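PDB 3DDM: putative mandelate racemase/muconate lactonizing enzyme from Bordetella bronchiseptica, which is of unknown function but belongs to the enolase superfamily, with an N-terminal alpha+beta domain joined to a TIM-barrel domain. Local coordinates for residues D47-G53 with D126-R131; R130-L136 with A365-T371; N155-P159 with R184-N188; L227-P233 with M252-G256. The protein carries 1 engineered substitution. All coordinates share one frame; numbering follows the deposited sequence.

In the fold
Two pairs of contacts lie on opposite sides of the chain's centre. Contact 1 joins the hairpin of strands 37-46 and 52-56 to helix 110-131, and contact 2, their centres about 10 Å apart, takes the end of that same helix and ties it to residues 365-371, late in the chain; they share Arg130 and Arg131. Contacts 3 and 4 come between the two segments of contact 2 in sequence and belong to the barrel, with centres about 17 Å apart and nearest atoms about 8 Å apart. The centres of contacts 1 and 3 are about 46 Å apart. Contact 2 thus closes the long excursion through the barrel by bringing the chain back to the N-terminal domain.

Contact 1. Residues D47-G53 with D126-R131; sequences DSDGAVG and DLAARR
The guanidinium of Arg131 meets two aspartates of the hairpin turn through a single nitrogen. NH1 of Arg131 lies 2.6 Å from OD2 of Asp49, close to the guanidinium plane and on the anti lone pair of that oxygen, with the carboxylate turned 47° from the guanidinium. The salt bridge from Arg131 NH1 to Asp47 OD1, at 3.1 Å, is more tilted: the donor arrives on the syn side but well out of the carboxylate plane. Both acid chains cross the arginine at about a right angle, and a bend at chi3 (50°) turns the end of Arg131 toward them.

Next to this network the contact is apolar. Leu127 splays its two methyls, CD1 against Ala51 CB and CD2 against Asp47 CB, the latter 4.0 Å away. Its CB sits 3.8 Å from CA of Gly53, where the lack of a side chain lets strand and helix come together. Asp126 OD2 also packs on Gly53 CA.

The turn and Ser48 N help to fix Asp47: residues 47-50 form a type I beta turn, and Ser48 N donates to Asp47 OD2, coming from above the carboxylate plane. Asp126 is held separately, receiving the backbone N-H of Trp54 at OD2 and that of Leu368 at OD1; NE of Arg130 adds charge attraction alone at 3.5 Å from Asp126 OD2.

The whole is a beta hairpin, strands 37-46 and 52-56 with their turn, packed on helix 110-131, as in the three-stranded antiparallel sheet and helices of the enolase N-terminal domain.

Contact 2. Residues R130-L136 with A365-T371; sequences RRAGQPL and APGLGVT
Arg130 runs obliquely across Pro366, its chain bent at chi2 (141°) to bring the guanidinium edge round to the turn beyond. NH1 is modelled against Pro366 O, too close for the length of that bond to be trusted. NH2 makes a weak bond to Thr371 OG1, 3.1 Å away and near the guanidinium plane; with chi1 at -63°, the threonine hydroxyl stands beside its own backbone N and faces the arginine.

Beside the arginine, the two backbones join at a single bridge, Pro135 with Gly367. Gly367 N gives a nearly straight bond to Gln134 O (2.7 Å), and Leu136 N gives another to Gly367 O (2.8 Å). Helix 110-131 has just ended in a Schellman motif at Gly133, and Pro135 is the N-cap of helix 136-139, while Pro366 to Gly369 make a type II' turn. The bridge therefore links the N-terminal domain to the late part of the chain, which returns to it after the barrel, as in other members of the enolase superfamily.

Leu136 CD2 meets Leu368 CD2 at 4.1 Å, methyl against methyl. From there Leu368 leans onto Ile314 and Ala318 of helix 313-325, and Leu136 touches His321 on that helix.

Contact 3. Residues N155-P159 with R184-N188; sequences NPENP and RDVRN
Asn188 and Arg184, one helical turn apart, both reach the backbone carbonyls of Pro156 and Glu157. The Asn188 amide lies beside its backbone N (chi1 -70°), from where ND2 donates to Pro156 O at 3.0 Å. That bond falls in the carbonyl plane on a lone pair, although the oxygen is well tilted from the amide plane.

Arg184 takes the other course: CG is turned away from its backbone N (chi1 -154°) and the chain stays extended out to NE, so that the guanidinium lands against the loop, one face toward Pro156 O and Glu157 CA. NH2 makes a weak bond to Glu157 O, 2.8 Å away. NH1 is near Pro156 O too, but the angle is poor because that oxygen sits over the face.

Both proline rings pack against Asn188. The Pro159 and Asn188 side chains cross at about a right angle, CG of Pro159 3.4 Å from CG of Asn188, and Pro156 CB lies 4.0 Å from Asn188 ND2. Glu157 curls back through chi2 (66°), and Asn155 ND2 holds its OE1 weakly.

Asp185 OD2 is taken by the backbone N of Gly179, and Asp181 OD2 receives Arg184 N. The loop leads from strand 146-154 into helix 159-169, so the contact seats it against the early turns of the neighbouring helix 182-196, which in turn packs through Asp185 and Val186 on Met218 of helix 212-222.

Contact 4. Residues L227-P233 with M252-G256; sequences LDWLEEP and MPLAG
Three backbone hydrogen bonds join Leu230 and Glu232 to the neighbouring strand in parallel register. Leu230 N binds Pro253 O (2.9 Å), Leu230 O accepts from Ala255 N (3.0 Å) and Glu232 N reaches Ala255 O (3.0 Å). Two CA-H...O contacts supplement them, from Trp229 CA to Pro253 O and from Leu254 CA to Leu230 O.

On the face carrying Glu231 and Ala255 there is a CH-pi contact: Ala255 CB sits over the five-membered ring of Trp229, 3.7 Å from its centroid. With chi1 at 79°, Trp229 CG lies between the backbone N and the carbonyl carbon, which brings a face of the indole against Ala255 CB.

The opposite face is apolar. Met252, folded at chi2 and chi3, lays its SD across Leu230, 3.7 Å from CD1, while Leu254 and Pro233 meet at CG and together touch Trp243 and Leu246 of helix 240-249.

Among polar groups, Glu231 is extended beyond CG; its OE1 meets Gln279 NE2 and Lys175 NZ, and receives only a weak bond from Trp229 NE1.

Strand 229-231, helix 240-249 and strand 254-256 form a beta-alpha-beta unit, its strands inclined at 40°, of the kind repeated round a TIM barrel.

Contact 1. Residues D47-G53 with D126-R131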
loop_
_atom_site.group_PDB
_atom_site.type_symbol
_atom_site.label_atom_id
_atom_site.label_comp_id
_atom_site.label_asym_id
_atom_site.label_seq_id
_atom_site.Cartn_x
_atom_site.Cartn_y
_atom_site.Cartn_z
ATOM N N ASP A 47 28.355 6.762 -2.711
ATOM C CA ASP A 47 28.622 7.894 -3.584
ATOM C C ASP A 47 29.487 7.486 -4.774
ATOM O O ASP A 47 30.054 6.391 -4.805
ATOM C CB ASP A 47 29.361 8.950 -2.765
ATOM C CG ASP A 47 29.273 10.319 -3.357
ATOM O OD1 ASP A 47 29.794 11.259 -2.713
ATOM O OD2 ASP A 47 28.687 10.461 -4.452
ATOM N N SER A 48 29.590 8.382 -5.747
ATOM C CA SER A 48 30.414 8.142 -6.928
ATOM C C SER A 48 31.888 8.293 -6.522
ATOM O O SER A 48 32.785 7.856 -7.240
ATOM C CB SER A 48 30.079 9.153 -8.022
ATOM O OG SER A 48 30.288 10.474 -7.552
ATOM N N ASP A 49 32.124 8.925 -5.371
ATOM C CA ASP A 49 33.479 9.112 -4.861
ATOM C C ASP A 49 33.809 8.032 -3.825
ATOM O O ASP A 49 34.898 8.027 -3.241
ATOM C CB ASP A 49 33.635 10.492 -4.209
ATOM C CG ASP A 49 33.434 11.645 -5.193
ATOM O OD1 ASP A 49 33.598 11.437 -6.422
ATOM O OD2 ASP A 49 33.129 12.770 -4.726
ATOM N N GLY A 50 32.864 7.126 -3.593
ATOM C CA GLY A 50 33.085 6.069 -2.627
ATOM C C GLY A 50 32.520 6.393 -1.254
ATOM O O GLY A 50 32.506 5.540 -0.367
ATOM N N ALA A 51 32.051 7.621 -1.066
ATOM C CA ALA A 51 31.491 8.012 0.218
ATOM C C ALA A 51 30.214 7.217 0.491
ATOM O O ALA A 51 29.459 6.891 -0.431
ATOM C CB ALA A 51 31.207 9.499 0.232
ATOM N N VAL A 52 29.973 6.908 1.763
ATOM C CA VAL A 52 28.809 6.120 2.144
ATOM C C VAL A 52 27.852 6.804 3.120
ATOM O O VAL A 52 28.272 7.520 4.028
ATOM C CB VAL A 52 29.268 4.779 2.728
ATOM C CG1 VAL A 52 28.077 4.019 3.303
ATOM C CG2 VAL A 52 29.969 3.966 1.635
ATOM N N GLY A 53 26.559 6.576 2.913
ATOM C CA GLY A 53 25.552 7.158 3.784
ATOM C C GLY A 53 24.580 6.090 4.239
ATOM O O GLY A 53 24.235 5.204 3.464
ATOM N N ASP A 126 22.636 11.778 5.321
ATOM C CA ASP A 126 23.706 11.289 6.179
ATOM C C ASP A 126 25.007 11.392 5.370
ATOM O O ASP A 126 26.034 11.851 5.870
ATOM C CB ASP A 126 23.413 9.837 6.586
ATOM C CG ASP A 126 24.512 9.225 7.430
ATOM O OD1 ASP A 126 24.854 9.797 8.488
ATOM O OD2 ASP A 126 25.031 8.163 7.029
ATOM N N LEU A 127 24.945 10.980 4.109
ATOM C CA LEU A 127 26.100 11.047 3.219
ATOM C C LEU A 127 26.567 12.489 3.042
ATOM O O LEU A 127 27.760 12.782 3.129
ATOM C CB LEU A 127 25.745 10.454 1.854
ATOM C CG LEU A 127 26.681 10.700 0.670
ATOM C CD1 LEU A 127 28.096 10.327 1.031
ATOM C CD2 LEU A 127 26.203 9.884 -0.531
ATOM N N ALA A 128 25.619 13.387 2.797
ATOM C CA ALA A 128 25.926 14.801 2.597
ATOM C C ALA A 128 26.518 15.442 3.845
ATOM O O ALA A 128 27.439 16.254 3.755
ATOM C CB ALA A 128 24.661 15.558 2.171
ATOM N N ALA A 129 25.980 15.081 5.005
ATOM C CA ALA A 129 26.446 15.632 6.269
ATOM C C ALA A 129 27.847 15.138 6.559
ATOM O O ALA A 129 28.692 15.891 7.038
ATOM C CB ALA A 129 25.506 15.235 7.396
ATOM N N ARG A 130 28.095 13.865 6.273
ATOM C CA ARG A 130 29.418 13.295 6.498
ATOM C C ARG A 130 30.449 13.990 5.612
ATOM O O ARG A 130 31.492 14.432 6.103
ATOM C CB ARG A 130 29.411 11.794 6.208
ATOM C CG ARG A 130 29.106 10.934 7.413
ATOM C CD ARG A 130 28.224 9.755 7.034
ATOM N NE ARG A 130 28.403 8.592 7.897
ATOM C CZ ARG A 130 28.444 8.628 9.227
ATOM N NH1 ARG A 130 28.322 9.780 9.871
ATOM N NH2 ARG A 130 28.602 7.508 9.916
ATOM N N ARG A 131 30.151 14.094 4.316
ATOM C CA ARG A 131 31.066 14.734 3.382
ATOM C C ARG A 131 31.404 16.147 3.827
ATOM O O ARG A 131 32.528 16.611 3.633
ATOM C CB ARG A 131 30.485 14.762 1.966
ATOM C CG ARG A 131 30.528 13.412 1.256
ATOM C CD ARG A 131 30.338 13.567 -0.251
ATOM N NE ARG A 131 31.240 14.583 -0.796
ATOM C CZ ARG A 131 32.075 14.384 -1.815
ATOM N NH1 ARG A 131 32.135 13.198 -2.414
ATOM N NH2 ARG A 131 32.857 15.374 -2.241
#

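Contact 2. Residues R130-L136 with A365-T371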
loop_
_atom_site.group_PDB
_atom_site.type_symbol
_atom_site.label_atom_id
_atom_site.label_comp_id
_atom_site.label_asym_id
_atom_site.label_seq_id
_atom_site.Cartn_x
_atom_site.Cartn_y
_atom_site.Cartn_z
ATOM N N ARG A 130 28.095 13.865 6.273
ATOM C CA ARG A 130 29.418 13.295 6.498
ATOM C C ARG A 130 30.449 13.990 5.612
ATOM O O ARG A 130 31.492 14.432 6.103
ATOM C CB ARG A 130 29.411 11.794 6.208
ATOM C CG ARG A 130 29.106 10.934 7.413
ATOM C CD ARG A 130 28.224 9.755 7.034
ATOM N NE ARG A 130 28.403 8.592 7.897
ATOM C CZ ARG A 130 28.444 8.628 9.227
ATOM N NH1 ARG A 130 28.322 9.780 9.871
ATOM N NH2 ARG A 130 28.602 7.508 9.916
ATOM N N ARG A 131 30.151 14.094 4.316
ATOM C CA ARG A 131 31.066 14.734 3.382
ATOM C C ARG A 131 31.404 16.147 3.827
ATOM O O ARG A 131 32.528 16.611 3.633
ATOM C CB ARG A 131 30.485 14.762 1.966
ATOM C CG ARG A 131 30.528 13.412 1.256
ATOM C CD ARG A 131 30.338 13.567 -0.251
ATOM N NE ARG A 131 31.240 14.583 -0.796
ATOM C CZ ARG A 131 32.075 14.384 -1.815
ATOM N NH1 ARG A 131 32.135 13.198 -2.414
ATOM N NH2 ARG A 131 32.857 15.374 -2.241
ATOM N N ALA A 132 30.436 16.830 4.426
ATOM C CA ALA A 132 30.662 18.190 4.902
ATOM C C ALA A 132 31.307 18.140 6.285
ATOM O O ALA A 132 31.536 19.175 6.910
ATOM C CB ALA A 132 29.342 18.949 4.971
ATOM N N GLY A 133 31.589 16.928 6.758
ATOM C CA GLY A 133 32.192 16.760 8.064
ATOM C C GLY A 133 31.339 17.326 9.178
ATOM O O GLY A 133 31.859 17.960 10.090
ATOM N N GLN A 134 30.031 17.086 9.123
ATOM C CA GLN A 134 29.120 17.606 10.143
ATOM C C GLN A 134 28.095 16.617 10.681
ATOM O O GLN A 134 27.684 15.678 9.992
ATOM C CB GLN A 134 28.316 18.784 9.605
ATOM C CG GLN A 134 29.075 20.022 9.221
ATOM C CD GLN A 134 28.130 21.103 8.729
ATOM O OE1 GLN A 134 27.571 21.010 7.629
ATOM N NE2 GLN A 134 27.920 22.123 9.557
ATOM N N PRO A 135 27.672 16.819 11.939
ATOM C CA PRO A 135 26.670 15.934 12.524
ATOM C C PRO A 135 25.355 16.354 11.848
ATOM O O PRO A 135 25.142 17.546 11.590
ATOM C CB PRO A 135 26.724 16.295 14.006
ATOM C CG PRO A 135 27.106 17.735 13.991
ATOM C CD PRO A 135 28.192 17.755 12.952
ATOM N N LEU A 136 24.488 15.392 11.545
ATOM C CA LEU A 136 23.235 15.709 10.876
ATOM C C LEU A 136 22.494 16.901 11.502
ATOM O O LEU A 136 21.972 17.756 10.786
ATOM C CB LEU A 136 22.328 14.475 10.840
ATOM C CG LEU A 136 21.712 14.046 9.493
ATOM C CD1 LEU A 136 21.964 15.089 8.406
ATOM C CD2 LEU A 136 22.297 12.710 9.076
ATOM N N ALA A 365 29.861 14.005 16.336
ATOM C CA ALA A 365 30.165 12.954 15.369
ATOM C C ALA A 365 29.403 13.243 14.076
ATOM O O ALA A 365 28.220 13.613 14.105
ATOM C CB ALA A 365 29.765 11.599 15.929
ATOM N N PRO A 366 30.067 13.066 12.921
ATOM C CA PRO A 366 29.475 13.310 11.597
ATOM C C PRO A 366 28.224 12.488 11.293
ATOM O O PRO A 366 28.090 11.353 11.750
ATOM C CB PRO A 366 30.629 12.994 10.644
ATOM C CG PRO A 366 31.344 11.889 11.365
ATOM C CD PRO A 366 31.380 12.407 12.792
ATOM N N GLY A 367 27.312 13.081 10.526
ATOM C CA GLY A 367 26.075 12.413 10.142
ATOM C C GLY A 367 25.160 11.962 11.273
ATOM O O GLY A 367 24.819 12.728 12.187
ATOM N N LEU A 368 24.747 10.699 11.194
ATOM C CA LEU A 368 23.870 10.105 12.193
ATOM C C LEU A 368 24.622 9.866 13.491
ATOM O O LEU A 368 24.012 9.693 14.545
ATOM C CB LEU A 368 23.327 8.779 11.677
ATOM C CG LEU A 368 22.345 8.875 10.520
ATOM C CD1 LEU A 368 22.205 7.521 9.864
ATOM C CD2 LEU A 368 21.009 9.372 11.037
ATOM N N GLY A 369 25.951 9.853 13.406
ATOM C CA GLY A 369 26.765 9.614 14.581
ATOM C C GLY A 369 27.001 8.125 14.797
ATOM O O GLY A 369 27.488 7.714 15.851
ATOM N N VAL A 370 26.657 7.312 13.804
ATOM C CA VAL A 370 26.842 5.874 13.921
ATOM C C VAL A 370 26.945 5.196 12.563
ATOM O O VAL A 370 26.375 5.663 11.575
ATOM C CB VAL A 370 25.670 5.228 14.675
ATOM C CG1 VAL A 370 24.385 5.424 13.886
ATOM C CG2 VAL A 370 25.930 3.755 14.892
ATOM N N THR A 371 27.688 4.094 12.526
ATOM C CA THR A 371 27.843 3.303 11.316
ATOM C C THR A 371 27.517 1.876 11.733
ATOM O O THR A 371 28.133 1.324 12.635
ATOM C CB THR A 371 29.282 3.334 10.772
ATOM O OG1 THR A 371 29.630 4.669 10.406
ATOM C CG2 THR A 371 29.399 2.452 9.548
#

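Contact 3. Residues N155-P159 with R184-N188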
loop_
_atom_site.group_PDB
_atom_site.type_symbol
_atom_site.label_atom_id
_atom_site.label_comp_id
_atom_site.label_asym_id
_atom_site.label_seq_id
_atom_site.Cartn_x
_atom_site.Cartn_y
_atom_site.Cartn_z
ATOM N N ASN A 155 3.250 -1.297 27.774
ATOM C CA ASN A 155 2.064 -2.142 27.700
ATOM C C ASN A 155 1.145 -1.993 28.908
ATOM O O ASN A 155 1.602 -1.739 30.023
ATOM C CB ASN A 155 2.459 -3.606 27.506
ATOM C CG ASN A 155 2.675 -3.963 26.037
ATOM O OD1 ASN A 155 3.687 -3.591 25.434
ATOM N ND2 ASN A 155 1.713 -4.678 25.453
ATOM N N PRO A 156 -0.170 -2.163 28.692
ATOM C CA PRO A 156 -1.266 -2.064 29.660
ATOM C C PRO A 156 -1.349 -3.088 30.782
ATOM O O PRO A 156 -2.046 -2.853 31.776
ATOM C CB PRO A 156 -2.502 -2.112 28.770
ATOM C CG PRO A 156 -2.078 -3.071 27.718
ATOM C CD PRO A 156 -0.698 -2.564 27.373
ATOM N N GLU A 157 -0.662 -4.216 30.629
ATOM C CA GLU A 157 -0.703 -5.261 31.652
ATOM C C GLU A 157 -0.223 -4.771 33.019
ATOM O O GLU A 157 -0.967 -4.829 34.001
ATOM C CB GLU A 157 0.123 -6.471 31.215
ATOM C CG GLU A 157 -0.445 -7.239 30.013
ATOM C CD GLU A 157 -0.433 -6.427 28.720
ATOM O OE1 GLU A 157 0.607 -5.798 28.424
ATOM O OE2 GLU A 157 -1.455 -6.430 27.995
ATOM N N ASN A 158 1.012 -4.287 33.088
ATOM C CA ASN A 158 1.554 -3.790 34.350
ATOM C C ASN A 158 2.388 -2.535 34.141
ATOM O O ASN A 158 3.611 -2.563 34.256
ATOM C CB ASN A 158 2.382 -4.884 35.026
ATOM C CG ASN A 158 1.510 -5.904 35.753
ATOM O OD1 ASN A 158 1.836 -7.096 35.812
ATOM N ND2 ASN A 158 0.397 -5.433 36.322
ATOM N N PRO A 159 1.720 -1.408 33.845
ATOM C CA PRO A 159 2.335 -0.100 33.601
ATOM C C PRO A 159 3.263 0.390 34.712
ATOM O O PRO A 159 4.381 0.832 34.444
ATOM C CB PRO A 159 1.125 0.819 33.427
ATOM C CG PRO A 159 0.061 -0.092 32.952
ATOM C CD PRO A 159 0.252 -1.298 33.807
ATOM N N ARG A 184 -9.756 -0.407 32.614
ATOM C CA ARG A 184 -8.381 -0.707 32.979
ATOM C C ARG A 184 -7.478 0.457 32.584
ATOM O O ARG A 184 -6.585 0.839 33.339
ATOM C CB ARG A 184 -7.914 -1.988 32.280
ATOM C CG ARG A 184 -6.809 -2.729 33.004
ATOM C CD ARG A 184 -6.206 -3.824 32.136
ATOM N NE ARG A 184 -5.399 -4.753 32.923
ATOM C CZ ARG A 184 -4.346 -4.406 33.664
ATOM N NH1 ARG A 184 -3.949 -3.138 33.727
ATOM N NH2 ARG A 184 -3.699 -5.329 34.365
ATOM N N ASP A 185 -7.724 1.022 31.405
ATOM C CA ASP A 185 -6.927 2.138 30.909
ATOM C C ASP A 185 -6.968 3.366 31.812
ATOM O O ASP A 185 -5.939 3.977 32.076
ATOM C CB ASP A 185 -7.365 2.530 29.495
ATOM C CG ASP A 185 -6.912 1.532 28.437
ATOM O OD1 ASP A 185 -5.872 0.866 28.637
ATOM O OD2 ASP A 185 -7.589 1.433 27.391
ATOM N N VAL A 186 -8.151 3.741 32.278
ATOM C CA VAL A 186 -8.255 4.901 33.152
ATOM C C VAL A 186 -7.641 4.567 34.499
ATOM O O VAL A 186 -7.209 5.459 35.225
ATOM C CB VAL A 186 -9.723 5.347 33.370
ATOM C CG1 VAL A 186 -10.331 5.812 32.053
ATOM C CG2 VAL A 186 -10.530 4.204 33.965
ATOM N N ARG A 187 -7.605 3.283 34.839
ATOM C CA ARG A 187 -7.010 2.869 36.102
ATOM C C ARG A 187 -5.505 3.059 35.973
ATOM O O ARG A 187 -4.873 3.687 36.828
ATOM C CB ARG A 187 -7.317 1.396 36.405
ATOM C CG ARG A 187 -8.050 1.175 37.727
ATOM C CD ARG A 187 -7.896 -0.260 38.216
ATOM N NE ARG A 187 -8.273 -1.248 37.204
ATOM C CZ ARG A 187 -9.504 -1.407 36.724
ATOM N NH1 ARG A 187 -10.500 -0.643 37.160
ATOM N NH2 ARG A 187 -9.737 -2.335 35.806
ATOM N N ASN A 188 -4.944 2.517 34.889
ATOM C CA ASN A 188 -3.517 2.621 34.610
ATOM C C ASN A 188 -3.099 4.080 34.553
ATOM O O ASN A 188 -2.162 4.494 35.231
ATOM C CB ASN A 188 -3.170 1.965 33.272
ATOM C CG ASN A 188 -3.296 0.455 33.308
ATOM O OD1 ASN A 188 -3.299 -0.156 34.382
ATOM N ND2 ASN A 188 -3.380 -0.162 32.125
#

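Contact 4. Residues L227-P233 with M252-G256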
loop_
_atom_site.group_PDB
_atom_site.type_symbol
_atom_site.label_atom_id
_atom_site.label_comp_id
_atom_site.label_asym_id
_atom_site.label_seq_id
_atom_site.Cartn_x
_atom_site.Cartn_y
_atom_site.Cartn_z
ATOM N N LEU A 227 -2.508 14.356 31.240
ATOM C CA LEU A 227 -1.658 13.934 30.133
ATOM C C LEU A 227 -1.172 15.113 29.297
ATOM O O LEU A 227 -1.847 16.132 29.208
ATOM C CB LEU A 227 -2.420 12.951 29.242
ATOM C CG LEU A 227 -2.996 11.720 29.946
ATOM C CD1 LEU A 227 -3.700 10.852 28.925
ATOM C CD2 LEU A 227 -1.890 10.928 30.630
ATOM N N ASP A 228 0.004 14.975 28.694
ATOM C CA ASP A 228 0.558 16.025 27.849
ATOM C C ASP A 228 -0.111 15.979 26.488
ATOM O O ASP A 228 -0.173 16.987 25.786
ATOM C CB ASP A 228 2.068 15.845 27.682
ATOM C CG ASP A 228 2.864 16.521 28.781
ATOM O OD1 ASP A 228 2.420 16.470 29.956
ATOM O OD2 ASP A 228 3.936 17.087 28.468
ATOM N N TRP A 229 -0.588 14.795 26.110
ATOM C CA TRP A 229 -1.283 14.618 24.843
ATOM C C TRP A 229 -1.877 13.215 24.694
ATOM O O TRP A 229 -1.396 12.251 25.301
ATOM C CB TRP A 229 -0.354 14.933 23.660
ATOM C CG TRP A 229 0.626 13.854 23.278
ATOM C CD1 TRP A 229 0.339 12.623 22.746
ATOM C CD2 TRP A 229 2.058 13.944 23.322
ATOM N NE1 TRP A 229 1.503 11.946 22.449
ATOM C CE2 TRP A 229 2.571 12.731 22.792
ATOM C CE3 TRP A 229 2.958 14.932 23.756
ATOM C CZ2 TRP A 229 3.940 12.482 22.686
ATOM C CZ3 TRP A 229 4.323 14.684 23.650
ATOM C CH2 TRP A 229 4.798 13.465 23.118
ATOM N N LEU A 230 -2.940 13.121 23.898
ATOM C CA LEU A 230 -3.622 11.859 23.636
ATOM C C LEU A 230 -3.280 11.522 22.182
ATOM O O LEU A 230 -3.678 12.235 21.257
ATOM C CB LEU A 230 -5.129 12.047 23.804
ATOM C CG LEU A 230 -5.959 10.888 24.348
ATOM C CD1 LEU A 230 -7.437 11.286 24.364
ATOM C CD2 LEU A 230 -5.736 9.658 23.489
ATOM N N GLU A 231 -2.538 10.440 21.979
ATOM C CA GLU A 231 -2.116 10.078 20.634
ATOM C C GLU A 231 -3.037 9.144 19.858
ATOM O O GLU A 231 -3.497 8.125 20.369
ATOM C CB GLU A 231 -0.716 9.482 20.686
ATOM C CG GLU A 231 -0.051 9.442 19.347
ATOM C CD GLU A 231 1.341 8.880 19.425
ATOM O OE1 GLU A 231 2.161 9.438 20.191
ATOM O OE2 GLU A 231 1.613 7.882 18.720
ATOM N N GLU A 232 -3.284 9.521 18.609
ATOM C CA GLU A 232 -4.135 8.783 17.686
ATOM C C GLU A 232 -5.417 8.186 18.297
ATOM O O GLU A 232 -5.676 6.986 18.167
ATOM C CB GLU A 232 -3.319 7.676 17.003
ATOM C CG GLU A 232 -2.125 8.172 16.193
ATOM C CD GLU A 232 -1.882 7.338 14.938
ATOM O OE1 GLU A 232 -1.935 7.908 13.828
ATOM O OE2 GLU A 232 -1.644 6.115 15.054
ATOM N N PRO A 233 -6.249 9.022 18.945
ATOM C CA PRO A 233 -7.492 8.540 19.556
ATOM C C PRO A 233 -8.485 8.023 18.518
ATOM O O PRO A 233 -9.322 7.170 18.821
ATOM C CB PRO A 233 -8.008 9.770 20.301
ATOM C CG PRO A 233 -7.580 10.880 19.399
ATOM C CD PRO A 233 -6.156 10.489 19.048
ATOM N N MET A 252 -7.096 17.466 27.146
ATOM C CA MET A 252 -5.694 17.506 26.761
ATOM C C MET A 252 -5.568 17.646 25.256
ATOM O O MET A 252 -6.526 17.414 24.517
ATOM C CB MET A 252 -4.979 16.223 27.210
ATOM C CG MET A 252 -5.255 14.972 26.352
ATOM S SD MET A 252 -6.956 14.362 26.367
ATOM C CE MET A 252 -7.028 13.627 27.984
ATOM N N PRO A 253 -4.380 18.052 24.778
ATOM C CA PRO A 253 -4.226 18.185 23.329
ATOM C C PRO A 253 -4.105 16.818 22.631
ATOM O O PRO A 253 -3.758 15.803 23.244
ATOM C CB PRO A 253 -2.970 19.060 23.189
ATOM C CG PRO A 253 -2.186 18.751 24.419
ATOM C CD PRO A 253 -3.253 18.688 25.490
ATOM N N LEU A 254 -4.411 16.817 21.342
ATOM C CA LEU A 254 -4.377 15.630 20.521
ATOM C C LEU A 254 -3.059 15.562 19.747
ATOM O O LEU A 254 -2.479 16.593 19.392
ATOM C CB LEU A 254 -5.574 15.667 19.557
ATOM C CG LEU A 254 -6.863 14.931 19.959
ATOM C CD1 LEU A 254 -7.164 15.089 21.431
ATOM C CD2 LEU A 254 -7.998 15.451 19.125
ATOM N N ALA A 255 -2.587 14.345 19.489
ATOM C CA ALA A 255 -1.349 14.152 18.749
ATOM C C ALA A 255 -1.538 13.121 17.639
ATOM O O ALA A 255 -2.375 12.221 17.747
ATOM C CB ALA A 255 -0.256 13.704 19.682
ATOM N N GLY A 256 -0.755 13.263 16.571
ATOM C CA GLY A 256 -0.830 12.342 15.454
ATOM C C GLY A 256 0.270 12.663 14.465
ATOM O O GLY A 256 0.900 13.707 14.566
#